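Local coordinates for protein cytochrome (Paracoccus pantotrophus, PDB 2XTS) that carries a covalently bound heme c as part of the SoxD subunit of the sulfane dehydrogenase SoxCD and probably transfers electrons, at residues W17-L22 / Y92-M97; S96-F99 / Q103-S106; A112-L117 / F128-E133; F116-N121 / T136-P141. One frame throughout, in Å; residues are numbered along the deposited sequence.

Contact 1. Residues W17-L22 / Y92-M97. With HEC (heme c), chain U.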
# COMPACT_ATOMS: atom_id res chain seq x y z
N TRP D 17 -13.76 -22.53 -24.41
CA TRP D 17 -13.89 -21.75 -23.17
C TRP D 17 -15.31 -21.41 -22.80
O TRP D 17 -15.59 -21.25 -21.62
CB TRP D 17 -13.02 -20.49 -23.24
CG TRP D 17 -11.60 -20.74 -22.84
CD1 TRP D 17 -10.95 -21.96 -22.73
CD2 TRP D 17 -10.63 -19.75 -22.51
NE1 TRP D 17 -9.65 -21.77 -22.31
CE2 TRP D 17 -9.43 -20.43 -22.18
CE3 TRP D 17 -10.65 -18.36 -22.47
CZ2 TRP D 17 -8.28 -19.75 -21.81
CZ3 TRP D 17 -9.51 -17.70 -22.09
CH2 TRP D 17 -8.35 -18.39 -21.77
N ASP D 18 -16.22 -21.27 -23.76
CA ASP D 18 -17.58 -20.91 -23.43
C ASP D 18 -18.44 -22.16 -23.36
O ASP D 18 -18.96 -22.64 -24.37
CB ASP D 18 -18.16 -19.93 -24.44
CG ASP D 18 -19.53 -19.43 -24.02
OD1 ASP D 18 -20.12 -20.03 -23.10
OD2 ASP D 18 -20.04 -18.42 -24.57
N THR D 19 -18.57 -22.70 -22.15
CA THR D 19 -19.39 -23.88 -21.93
C THR D 19 -20.54 -23.57 -20.98
O THR D 19 -21.21 -24.50 -20.51
CB THR D 19 -18.54 -25.06 -21.39
OG1 THR D 19 -17.95 -24.67 -20.15
CG2 THR D 19 -17.42 -25.44 -22.36
N ALA D 20 -20.81 -22.28 -20.75
CA ALA D 20 -21.91 -21.86 -19.90
C ALA D 20 -23.25 -22.36 -20.45
O ALA D 20 -23.48 -22.41 -21.67
CB ALA D 20 -21.91 -20.34 -19.75
N VAL D 21 -24.16 -22.70 -19.54
CA VAL D 21 -25.50 -23.11 -19.90
C VAL D 21 -26.44 -22.22 -19.11
O VAL D 21 -26.32 -22.13 -17.90
CB VAL D 21 -25.80 -24.59 -19.58
CG1 VAL D 21 -27.23 -24.92 -20.03
CG2 VAL D 21 -24.77 -25.51 -20.22
N LEU D 22 -27.35 -21.56 -19.82
CA LEU D 22 -28.32 -20.65 -19.23
C LEU D 22 -29.61 -21.42 -18.93
O LEU D 22 -29.80 -22.51 -19.42
CB LEU D 22 -28.55 -19.45 -20.15
CG LEU D 22 -27.31 -18.53 -20.30
CD1 LEU D 22 -26.27 -19.07 -21.28
CD2 LEU D 22 -27.71 -17.14 -20.71
N TYR D 92 -21.92 -26.37 -13.88
CA TYR D 92 -20.96 -26.39 -12.81
C TYR D 92 -20.19 -27.72 -12.81
O TYR D 92 -18.97 -27.75 -12.65
CB TYR D 92 -21.65 -26.16 -11.46
CG TYR D 92 -20.70 -26.17 -10.28
CD1 TYR D 92 -19.82 -25.10 -10.05
CD2 TYR D 92 -20.61 -27.26 -9.43
CE1 TYR D 92 -18.93 -25.12 -8.98
CE2 TYR D 92 -19.73 -27.25 -8.38
CZ TYR D 92 -18.89 -26.18 -8.15
OH TYR D 92 -18.05 -26.23 -7.07
N VAL D 93 -20.91 -28.84 -12.95
CA VAL D 93 -20.24 -30.14 -12.96
C VAL D 93 -19.23 -30.20 -14.11
O VAL D 93 -18.09 -30.63 -13.94
CB VAL D 93 -21.26 -31.30 -13.02
CG1 VAL D 93 -20.57 -32.61 -13.36
CG2 VAL D 93 -22.03 -31.42 -11.71
N HIS D 94 -19.68 -29.81 -15.29
CA HIS D 94 -18.84 -29.89 -16.47
C HIS D 94 -17.56 -29.05 -16.33
O HIS D 94 -16.49 -29.47 -16.76
CB HIS D 94 -19.66 -29.42 -17.69
CG HIS D 94 -19.01 -29.69 -19.01
ND1 HIS D 94 -18.97 -30.94 -19.57
CD2 HIS D 94 -18.42 -28.85 -19.90
CE1 HIS D 94 -18.36 -30.88 -20.74
NE2 HIS D 94 -18.01 -29.63 -20.96
N ARG D 95 -17.70 -27.86 -15.76
CA ARG D 95 -16.61 -26.89 -15.69
C ARG D 95 -15.67 -27.05 -14.52
O ARG D 95 -14.51 -26.70 -14.64
CB ARG D 95 -17.22 -25.47 -15.67
CG ARG D 95 -16.22 -24.32 -15.59
CD ARG D 95 -15.28 -24.20 -16.77
NE ARG D 95 -14.46 -23.01 -16.68
CZ ARG D 95 -13.41 -22.89 -15.88
NH1 ARG D 95 -13.04 -23.91 -15.14
NH2 ARG D 95 -12.72 -21.76 -15.83
N SER D 96 -16.18 -27.60 -13.41
CA SER D 96 -15.53 -27.43 -12.12
C SER D 96 -15.43 -28.67 -11.23
O SER D 96 -14.79 -28.61 -10.17
CB SER D 96 -16.19 -26.29 -11.34
OG SER D 96 -16.04 -25.06 -12.04
N MET D 97 -15.99 -29.79 -11.65
CA MET D 97 -15.83 -31.05 -10.93
C MET D 97 -15.25 -32.09 -11.89
O MET D 97 -15.30 -31.91 -13.09
CB MET D 97 -17.18 -31.50 -10.33
CG MET D 97 -17.67 -30.62 -9.22
SD MET D 97 -16.76 -30.88 -7.67
CE MET D 97 -16.36 -29.17 -7.22
FE HEC U . -18.01 -32.03 -6.06
CHA HEC U . -19.22 -29.06 -4.95
CHB HEC U . -20.70 -32.39 -8.07
CHC HEC U . -16.60 -34.78 -7.40
CHD HEC U . -15.67 -31.99 -3.64
NA HEC U . -19.63 -30.94 -6.43
C1A HEC U . -20.00 -29.76 -5.81
C2A HEC U . -21.32 -29.36 -6.27
C3A HEC U . -21.74 -30.29 -7.15
C4A HEC U . -20.68 -31.29 -7.25
CMA HEC U . -23.06 -30.32 -7.94
CAA HEC U . -22.07 -28.09 -5.80
CBA HEC U . -22.81 -28.33 -4.49
CGA HEC U . -23.62 -27.16 -4.02
O1A HEC U . -23.25 -26.03 -4.30
O2A HEC U . -24.64 -27.45 -3.35
NB HEC U . -18.53 -33.30 -7.48
C1B HEC U . -19.67 -33.28 -8.23
C2B HEC U . -19.54 -34.28 -9.28
C3B HEC U . -18.41 -34.94 -9.09
C4B HEC U . -17.75 -34.33 -7.98
CMB HEC U . -20.71 -34.58 -10.25
CAB HEC U . -17.84 -36.07 -9.94
CBB HEC U . -17.77 -35.64 -11.43
NC HEC U . -16.43 -33.18 -5.61
C1C HEC U . -16.01 -34.31 -6.27
C2C HEC U . -14.86 -34.86 -5.60
C3C HEC U . -14.65 -34.10 -4.53
C4C HEC U . -15.63 -33.03 -4.52
CMC HEC U . -14.13 -36.16 -6.01
CAC HEC U . -13.63 -34.26 -3.42
CBC HEC U . -12.17 -34.47 -3.68
ND HEC U . -17.52 -30.76 -4.60
C1D HEC U . -16.44 -30.88 -3.75
C2D HEC U . -16.27 -29.71 -2.95
C3D HEC U . -17.35 -28.82 -3.37
C4D HEC U . -18.09 -29.53 -4.35
CMD HEC U . -15.22 -29.36 -1.91
CAD HEC U . -17.58 -27.41 -2.85
CBD HEC U . -16.80 -26.42 -3.72
CGD HEC U . -16.97 -25.00 -3.28
O1D HEC U . -17.84 -24.70 -2.44
O2D HEC U . -16.30 -24.13 -3.89

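Contact 2. Residues S96-F99 / Q103-S106. With CA (calcium ion), chain X; HEC (heme c), chain U.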
# COMPACT_ATOMS: atom_id res chain seq x y z
N SER D 96 -16.18 -27.60 -13.41
CA SER D 96 -15.53 -27.43 -12.12
C SER D 96 -15.43 -28.67 -11.23
O SER D 96 -14.79 -28.61 -10.17
CB SER D 96 -16.19 -26.29 -11.34
OG SER D 96 -16.04 -25.06 -12.04
N MET D 97 -15.99 -29.79 -11.65
CA MET D 97 -15.83 -31.05 -10.93
C MET D 97 -15.25 -32.09 -11.89
O MET D 97 -15.30 -31.91 -13.09
CB MET D 97 -17.18 -31.50 -10.33
CG MET D 97 -17.67 -30.62 -9.22
SD MET D 97 -16.76 -30.88 -7.67
CE MET D 97 -16.36 -29.17 -7.22
N PRO D 98 -14.68 -33.17 -11.35
CA PRO D 98 -14.36 -33.39 -9.95
C PRO D 98 -13.37 -32.39 -9.35
O PRO D 98 -12.50 -31.89 -10.03
CB PRO D 98 -13.73 -34.80 -9.93
CG PRO D 98 -13.89 -35.35 -11.25
CD PRO D 98 -14.19 -34.25 -12.22
N PHE D 99 -13.51 -32.14 -8.05
CA PHE D 99 -12.68 -31.20 -7.30
C PHE D 99 -11.26 -31.70 -7.30
O PHE D 99 -10.99 -32.76 -6.78
CB PHE D 99 -13.26 -31.16 -5.89
CG PHE D 99 -12.73 -30.08 -4.98
CD1 PHE D 99 -12.93 -28.72 -5.25
CD2 PHE D 99 -12.14 -30.41 -3.78
CE1 PHE D 99 -12.50 -27.74 -4.37
CE2 PHE D 99 -11.73 -29.42 -2.89
CZ PHE D 99 -11.90 -28.10 -3.19
N GLN D 103 -12.86 -30.50 -15.46
CA GLN D 103 -12.92 -30.49 -16.93
C GLN D 103 -12.44 -31.80 -17.54
O GLN D 103 -11.84 -31.80 -18.61
CB GLN D 103 -12.16 -29.31 -17.56
CG GLN D 103 -12.61 -27.97 -17.03
CD GLN D 103 -12.13 -26.85 -17.91
OE1 GLN D 103 -11.23 -26.06 -17.56
NE2 GLN D 103 -12.72 -26.76 -19.06
N THR D 104 -12.71 -32.90 -16.85
CA THR D 104 -12.37 -34.23 -17.36
C THR D 104 -13.62 -35.01 -17.82
O THR D 104 -13.49 -36.15 -18.24
CB THR D 104 -11.61 -35.02 -16.29
OG1 THR D 104 -12.34 -34.96 -15.07
CG2 THR D 104 -10.20 -34.47 -16.11
N LEU D 105 -14.80 -34.41 -17.75
CA LEU D 105 -16.04 -35.05 -18.17
C LEU D 105 -16.44 -34.64 -19.58
O LEU D 105 -16.36 -33.47 -19.94
CB LEU D 105 -17.17 -34.63 -17.24
CG LEU D 105 -16.99 -35.06 -15.79
CD1 LEU D 105 -18.04 -34.40 -14.93
CD2 LEU D 105 -17.07 -36.57 -15.68
N SER D 106 -16.86 -35.62 -20.38
CA SER D 106 -17.42 -35.33 -21.68
C SER D 106 -18.83 -34.75 -21.56
O SER D 106 -19.44 -34.78 -20.49
CB SER D 106 -17.48 -36.57 -22.53
OG SER D 106 -18.45 -37.47 -22.04
CA CA X . -13.00 -38.22 -18.84
FE HEC U . -18.01 -32.03 -6.06
CHA HEC U . -19.22 -29.06 -4.95
CHB HEC U . -20.70 -32.39 -8.07
CHC HEC U . -16.60 -34.78 -7.40
CHD HEC U . -15.67 -31.99 -3.64
NA HEC U . -19.63 -30.94 -6.43
C1A HEC U . -20.00 -29.76 -5.81
C2A HEC U . -21.32 -29.36 -6.27
C3A HEC U . -21.74 -30.29 -7.15
C4A HEC U . -20.68 -31.29 -7.25
CMA HEC U . -23.06 -30.32 -7.94
CAA HEC U . -22.07 -28.09 -5.80
CBA HEC U . -22.81 -28.33 -4.49
CGA HEC U . -23.62 -27.16 -4.02
O1A HEC U . -23.25 -26.03 -4.30
O2A HEC U . -24.64 -27.45 -3.35
NB HEC U . -18.53 -33.30 -7.48
C1B HEC U . -19.67 -33.28 -8.23
C2B HEC U . -19.54 -34.28 -9.28
C3B HEC U . -18.41 -34.94 -9.09
C4B HEC U . -17.75 -34.33 -7.98
CMB HEC U . -20.71 -34.58 -10.25
CAB HEC U . -17.84 -36.07 -9.94
CBB HEC U . -17.77 -35.64 -11.43
NC HEC U . -16.43 -33.18 -5.61
C1C HEC U . -16.01 -34.31 -6.27
C2C HEC U . -14.86 -34.86 -5.60
C3C HEC U . -14.65 -34.10 -4.53
C4C HEC U . -15.63 -33.03 -4.52
CMC HEC U . -14.13 -36.16 -6.01
CAC HEC U . -13.63 -34.26 -3.42
CBC HEC U . -12.17 -34.47 -3.68
ND HEC U . -17.52 -30.76 -4.60
C1D HEC U . -16.44 -30.88 -3.75
C2D HEC U . -16.27 -29.71 -2.95
C3D HEC U . -17.35 -28.82 -3.37
C4D HEC U . -18.09 -29.53 -4.35
CMD HEC U . -15.22 -29.36 -1.91
CAD HEC U . -17.58 -27.41 -2.85
CBD HEC U . -16.80 -26.42 -3.72
CGD HEC U . -16.97 -25.00 -3.28
O1D HEC U . -17.84 -24.70 -2.44
O2D HEC U . -16.30 -24.13 -3.89
O HOH W 1 -15.50 -32.00 -15.79
O HOH W 2 -15.07 -38.87 -17.54
O HOH W 3 -14.85 -38.69 -20.63
O HOH W 4 -10.67 -37.83 -18.66

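Contact 3. Residues A112-L117 / F128-E133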
# COMPACT_ATOMS: atom_id res chain seq x y z
N ALA D 112 -25.24 -37.75 -18.28
CA ALA D 112 -25.46 -38.95 -17.46
C ALA D 112 -25.39 -38.64 -15.97
O ALA D 112 -26.26 -39.06 -15.19
CB ALA D 112 -24.48 -40.04 -17.81
N ILE D 113 -24.36 -37.91 -15.55
CA ILE D 113 -24.22 -37.57 -14.15
C ILE D 113 -25.40 -36.71 -13.69
O ILE D 113 -25.92 -36.88 -12.60
CB ILE D 113 -22.87 -36.85 -13.87
CG1 ILE D 113 -21.74 -37.89 -13.92
CG2 ILE D 113 -22.89 -36.09 -12.53
CD1 ILE D 113 -20.39 -37.27 -13.99
N THR D 114 -25.82 -35.76 -14.53
CA THR D 114 -26.95 -34.91 -14.19
C THR D 114 -28.22 -35.76 -14.04
O THR D 114 -28.98 -35.56 -13.11
CB THR D 114 -27.12 -33.76 -15.21
OG1 THR D 114 -25.92 -32.98 -15.25
CG2 THR D 114 -28.24 -32.84 -14.84
N ALA D 115 -28.42 -36.73 -14.93
CA ALA D 115 -29.54 -37.66 -14.79
C ALA D 115 -29.49 -38.41 -13.45
O ALA D 115 -30.49 -38.55 -12.77
CB ALA D 115 -29.56 -38.66 -15.95
N PHE D 116 -28.30 -38.88 -13.09
CA PHE D 116 -28.13 -39.58 -11.81
C PHE D 116 -28.41 -38.67 -10.60
O PHE D 116 -28.97 -39.10 -9.60
CB PHE D 116 -26.70 -40.15 -11.70
CG PHE D 116 -26.42 -40.79 -10.37
CD1 PHE D 116 -27.02 -41.99 -10.04
CD2 PHE D 116 -25.58 -40.16 -9.45
CE1 PHE D 116 -26.80 -42.58 -8.82
CE2 PHE D 116 -25.37 -40.76 -8.21
CZ PHE D 116 -25.98 -41.97 -7.91
N LEU D 117 -27.98 -37.41 -10.67
CA LEU D 117 -28.28 -36.46 -9.59
C LEU D 117 -29.79 -36.20 -9.50
O LEU D 117 -30.35 -36.10 -8.42
CB LEU D 117 -27.47 -35.17 -9.75
CG LEU D 117 -25.97 -35.32 -9.50
CD1 LEU D 117 -25.29 -34.04 -9.91
CD2 LEU D 117 -25.69 -35.67 -8.04
N PHE D 128 -34.43 -42.99 -16.54
CA PHE D 128 -34.48 -41.71 -17.22
C PHE D 128 -33.23 -41.46 -18.06
O PHE D 128 -32.10 -41.75 -17.64
CB PHE D 128 -34.66 -40.62 -16.17
CG PHE D 128 -34.78 -39.23 -16.74
CD1 PHE D 128 -35.94 -38.80 -17.38
CD2 PHE D 128 -33.74 -38.31 -16.60
CE1 PHE D 128 -36.05 -37.51 -17.88
CE2 PHE D 128 -33.84 -37.03 -17.10
CZ PHE D 128 -34.99 -36.63 -17.73
N VAL D 129 -33.46 -40.91 -19.26
CA VAL D 129 -32.43 -40.47 -20.18
C VAL D 129 -32.53 -38.96 -20.37
O VAL D 129 -33.55 -38.43 -20.84
CB VAL D 129 -32.56 -41.16 -21.56
CG1 VAL D 129 -31.39 -40.80 -22.43
CG2 VAL D 129 -32.64 -42.66 -21.39
N LEU D 130 -31.47 -38.26 -19.97
CA LEU D 130 -31.40 -36.81 -20.15
C LEU D 130 -30.69 -36.52 -21.46
O LEU D 130 -29.61 -37.06 -21.72
CB LEU D 130 -30.64 -36.19 -19.00
CG LEU D 130 -30.61 -34.66 -18.95
CD1 LEU D 130 -32.02 -34.05 -18.74
CD2 LEU D 130 -29.66 -34.23 -17.86
N THR D 131 -31.32 -35.69 -22.29
CA THR D 131 -30.74 -35.30 -23.56
C THR D 131 -30.75 -33.78 -23.75
O THR D 131 -31.43 -33.05 -23.01
CB THR D 131 -31.52 -35.91 -24.74
OG1 THR D 131 -32.74 -35.19 -24.89
CG2 THR D 131 -31.78 -37.40 -24.52
N HIS D 132 -30.05 -33.30 -24.78
CA HIS D 132 -30.13 -31.88 -25.09
C HIS D 132 -31.53 -31.44 -25.50
O HIS D 132 -31.88 -30.28 -25.37
CB HIS D 132 -29.12 -31.49 -26.17
CG HIS D 132 -29.37 -32.12 -27.50
ND1 HIS D 132 -29.11 -33.45 -27.74
CD2 HIS D 132 -29.83 -31.60 -28.66
CE1 HIS D 132 -29.42 -33.73 -28.99
NE2 HIS D 132 -29.85 -32.63 -29.58
N GLU D 133 -32.33 -32.37 -26.01
CA GLU D 133 -33.70 -32.05 -26.42
C GLU D 133 -34.72 -32.00 -25.29
O GLU D 133 -35.66 -31.22 -25.38
CB GLU D 133 -34.18 -33.05 -27.47
CG GLU D 133 -33.46 -32.98 -28.80
CD GLU D 133 -34.10 -33.90 -29.82
OE1 GLU D 133 -34.00 -35.14 -29.65
OE2 GLU D 133 -34.71 -33.40 -30.78

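Contact 4. Residues F116-N121 / T136-P141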
# COMPACT_ATOMS: atom_id res chain seq x y z
N PHE D 116 -28.30 -38.88 -13.09
CA PHE D 116 -28.13 -39.58 -11.81
C PHE D 116 -28.41 -38.67 -10.60
O PHE D 116 -28.97 -39.10 -9.60
CB PHE D 116 -26.70 -40.15 -11.70
CG PHE D 116 -26.42 -40.79 -10.37
CD1 PHE D 116 -27.02 -41.99 -10.04
CD2 PHE D 116 -25.58 -40.16 -9.45
CE1 PHE D 116 -26.80 -42.58 -8.82
CE2 PHE D 116 -25.37 -40.76 -8.21
CZ PHE D 116 -25.98 -41.97 -7.91
N LEU D 117 -27.98 -37.41 -10.67
CA LEU D 117 -28.28 -36.46 -9.59
C LEU D 117 -29.79 -36.20 -9.50
O LEU D 117 -30.35 -36.10 -8.42
CB LEU D 117 -27.47 -35.17 -9.75
CG LEU D 117 -25.97 -35.32 -9.50
CD1 LEU D 117 -25.29 -34.04 -9.91
CD2 LEU D 117 -25.69 -35.67 -8.04
N LEU D 118 -30.47 -36.12 -10.64
CA LEU D 118 -31.94 -36.02 -10.61
C LEU D 118 -32.53 -37.24 -9.91
O LEU D 118 -33.41 -37.13 -9.08
CB LEU D 118 -32.52 -35.89 -12.01
CG LEU D 118 -32.34 -34.54 -12.67
CD1 LEU D 118 -32.65 -34.62 -14.16
CD2 LEU D 118 -33.20 -33.47 -11.99
N TYR D 119 -32.08 -38.43 -10.29
CA TYR D 119 -32.59 -39.66 -9.68
C TYR D 119 -32.32 -39.70 -8.18
O TYR D 119 -33.18 -40.06 -7.38
CB TYR D 119 -31.94 -40.87 -10.36
CG TYR D 119 -32.21 -42.17 -9.63
CD1 TYR D 119 -33.46 -42.76 -9.71
CD2 TYR D 119 -31.23 -42.77 -8.82
CE1 TYR D 119 -33.72 -43.95 -9.03
CE2 TYR D 119 -31.50 -43.93 -8.14
CZ TYR D 119 -32.75 -44.51 -8.26
OH TYR D 119 -33.02 -45.67 -7.59
N SER D 120 -31.12 -39.29 -7.78
CA SER D 120 -30.73 -39.31 -6.38
C SER D 120 -31.56 -38.34 -5.52
O SER D 120 -31.71 -38.53 -4.31
CB SER D 120 -29.26 -39.00 -6.25
OG SER D 120 -28.44 -39.97 -6.85
N ASN D 121 -32.10 -37.32 -6.16
CA ASN D 121 -32.99 -36.34 -5.53
C ASN D 121 -34.46 -36.73 -5.68
O ASN D 121 -35.33 -35.96 -5.31
CB ASN D 121 -32.74 -34.95 -6.13
CG ASN D 121 -31.58 -34.25 -5.47
OD1 ASN D 121 -31.75 -33.66 -4.40
ND2 ASN D 121 -30.41 -34.29 -6.10
N THR D 136 -34.67 -28.98 -21.01
CA THR D 136 -35.45 -27.84 -20.51
C THR D 136 -36.87 -28.21 -20.08
O THR D 136 -37.58 -27.35 -19.57
CB THR D 136 -35.51 -26.68 -21.52
OG1 THR D 136 -36.11 -27.13 -22.74
CG2 THR D 136 -34.10 -26.13 -21.78
N GLN D 137 -37.27 -29.47 -20.24
CA GLN D 137 -38.55 -29.93 -19.66
C GLN D 137 -38.46 -30.19 -18.16
O GLN D 137 -39.48 -30.31 -17.47
CB GLN D 137 -39.01 -31.21 -20.35
CG GLN D 137 -39.30 -31.03 -21.83
CD GLN D 137 -39.61 -32.34 -22.53
OE1 GLN D 137 -39.97 -33.32 -21.90
NE2 GLN D 137 -39.45 -32.34 -23.84
N VAL D 138 -37.23 -30.31 -17.65
CA VAL D 138 -37.04 -30.58 -16.22
C VAL D 138 -37.19 -29.30 -15.43
O VAL D 138 -36.56 -28.28 -15.76
CB VAL D 138 -35.67 -31.22 -15.94
CG1 VAL D 138 -35.47 -31.40 -14.41
CG2 VAL D 138 -35.52 -32.54 -16.71
N VAL D 139 -38.06 -29.33 -14.42
CA VAL D 139 -38.30 -28.19 -13.55
C VAL D 139 -37.96 -28.66 -12.15
O VAL D 139 -38.53 -29.64 -11.68
CB VAL D 139 -39.76 -27.69 -13.64
CG1 VAL D 139 -39.99 -26.52 -12.69
CG2 VAL D 139 -40.10 -27.29 -15.07
N LEU D 140 -37.03 -27.98 -11.49
CA LEU D 140 -36.64 -28.35 -10.14
C LEU D 140 -37.64 -27.85 -9.11
O LEU D 140 -38.32 -26.83 -9.33
CB LEU D 140 -35.23 -27.80 -9.82
CG LEU D 140 -34.08 -28.38 -10.64
CD1 LEU D 140 -32.76 -27.86 -10.12
CD2 LEU D 140 -34.12 -29.92 -10.65
N PRO D 141 -37.71 -28.55 -7.96
CA PRO D 141 -38.70 -28.18 -6.95
C PRO D 141 -38.67 -26.71 -6.54
O PRO D 141 -39.72 -26.12 -6.29
CB PRO D 141 -38.32 -29.08 -5.77
CG PRO D 141 -37.86 -30.33 -6.43
CD PRO D 141 -37.07 -29.84 -7.64

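Contact 1. Residues W17-L22 / Y92-M97
Loop 17-22 passes helix 86-96 near its C-terminal end, and the CA atoms of Thr19 and Arg95, 7.5 Å apart, are the closest pair. Thr19 points at the helix. Its CB meets the edge of the His94 ring, near the ring plane, at 4.1 Å from CD2. His94 reaches this place with CG anti to its backbone N (chi1 -169°), and its ND1 is hydrogen-bonded to Thr110. Thr19 OG1 lies beside the aliphatic CD of Arg95 at 4.3 Å, a loose touch. The charged end of Arg95 forms a salt bridge with Glu172 of a neighbouring sulfite dehydrogenase subunit.

Other side chains of the helix segment face heme c. Met97 SD binds the iron at 2.3 Å, and His50 is the other axial ligand. Tyr92 CE2 lies 3.4 Å from heme atom C2A, while Ser96 CB sits over one face of the ring, toward its rim. Shortening Tyr92 to an alanine is likely to open a gap beside this pyrrole of the heme and take the ring away from Ser96 CB. The helix end therefore offers carbon atoms to Thr19 and keeps its polar groups for other partners: His94 within the chain, Arg95 across the subunit interface.

Contact 2. Residues S96-F99 / Q103-S106
The methionine-ligand loop of the heme c pocket places Met97 and Pro98 beside Thr104 and Leu105. A water joins the two sides. It donates to Met97 O at 2.7 Å and accepts from Leu105 N at 3.2 Å. Pro98, which follows a cis peptide bond, crosses the Thr104 side chain obliquely, with its CD 3.5 Å from Thr104 OG1. That hydroxyl is hydrogen-bonded to Ser101 O. Thr104 also binds a calcium ion through its backbone O at 2.2 Å, and three waters also bind the ion. Leu105 CD1 approaches heme atom CBB at 3.7 Å, close to where Pro98 CG and CD meet the same atom.

Phe99 CG stands anti to the backbone N (chi1 -170°), which lays the ring over the heme rim. Heme methyl CMD sits 3.6 Å above the centre of one ring face. With a leucine in place of Phe99, heme methyl CMD would probably lose the flat face that covers it, and Phe18 of a neighbouring sulfite dehydrogenase subunit its edge-to-face partner. A loop that supplies the axial methionine and folds its neighbouring residues over the heme is characteristic of c-type cytochromes with histidine-methionine ligation (class I).

Contact 3. Residues A112-L117 / F128-E133
Ala115 and Leu130 join helix 107-120, the last helix of the heme-bearing cytochrome c fold, to strand 129-131 of a two-stranded antiparallel sheet. The small Ala115 lets the backbones come close: Ala115 CA is 5.7 Å from Leu130 CA, and Ala115 CB is 4.1 Å from Leu130 CB. Leu130 has CG anti to the backbone N (chi1 -173°), which sends the side chain along the helix surface. Its CD2 touches both CB and CG2 of Thr114 and lies 4.0 Å from Ala115 N. Thr114 thus presents its methyl to the strand, while its OG1 is hydrogen-bonded to Thr110 O one turn back. Phe128 closes the upstream end, with its ring turned edge-on so that Ala115 CB lies near the ring plane, 4.2 Å from CD2.

The other side of the strand is looser. Val129 points away from the helix and is exposed. Beyond Leu130 the chain leaves the helix, and Glu133 is also exposed. Here the contacts are local. Glu133 CG sits over one face of the His132 ring, toward its rim, and Glu133 N makes a weak hydrogen bond to Thr131 OG1. Backbone bonds pair Phe128 with Val35, Leu130 with Gly33 and His132 with Gly31, along strand 32-34 and its ends. The tightest point between the helix and the strand segment is methyl on methyl: Thr114 CG2 against Leu130 CD2 at 3.6 Å.

Contact 4. Residues F116-N121 / T136-P141
Leu118 holds CG anti to its carbonyl carbon (chi1 -75°), and Val138 holds CG1 anti to its backbone N (chi1 176°), and these settings bring their methyl groups together. Leu118 CD2 meets Val138 CG1 at 3.9 Å, the two side chains reaching tip to tip. The same CD2 touches Leu140 CD2, also at 3.9 Å, but there the side chains cross at about a right angle. One methyl of the helix thus serves both residues of the loop. The contact is wholly apolar and small. The backbones stay apart, with 9.0 Å between the CA atoms of Leu118 and Leu140, and the side chains alone span the distance. Leu86 of helix 86-96 packs on both Leu118 and Val138.

The helix ends here, and two side chains bond back to carbonyls one turn earlier. Phe116 O accepts from Ser120 N at 2.8 Å and from Ser120 OG at 2.9 Å, the two donors coming from opposite faces of the carbonyl plane. Leu117 O is gripped in the same way by Asn121 N and by Asn121 ND2, the latter at 2.9 Å in a nearly straight bond of 166°. Asn121 ND2 also reaches Leu63 O, so the amide ties the helix end to a loop far away in the sequence. Leu140 approaches Trp83, a heme c binding residue. The arrangement is that of the C-terminal helix of a c-type cytochrome domain, here covered by the chain that follows it.

How the contacts relate
Contacts 1 and 2 form the heme side of the domain. They share Ser96 and Met97, both touch heme c, and their centres lie 9 Å apart. Contacts 3 and 4 share Phe116 and Leu117 on helix 107-120, with centres 8 Å apart. Centres in one pair lie 15 to 20 Å from centres in the other. Along the chain, contact 1 runs into contact 2, and both close before contacts 3 and 4 open. Helix 86-96 and helix 107-120 follow each other. Val93 and Leu105 both pack on Ile113, which itself touches the heme. The axial-ligand loop is thereby joined to the helix that the strand and the later loop cover from outside.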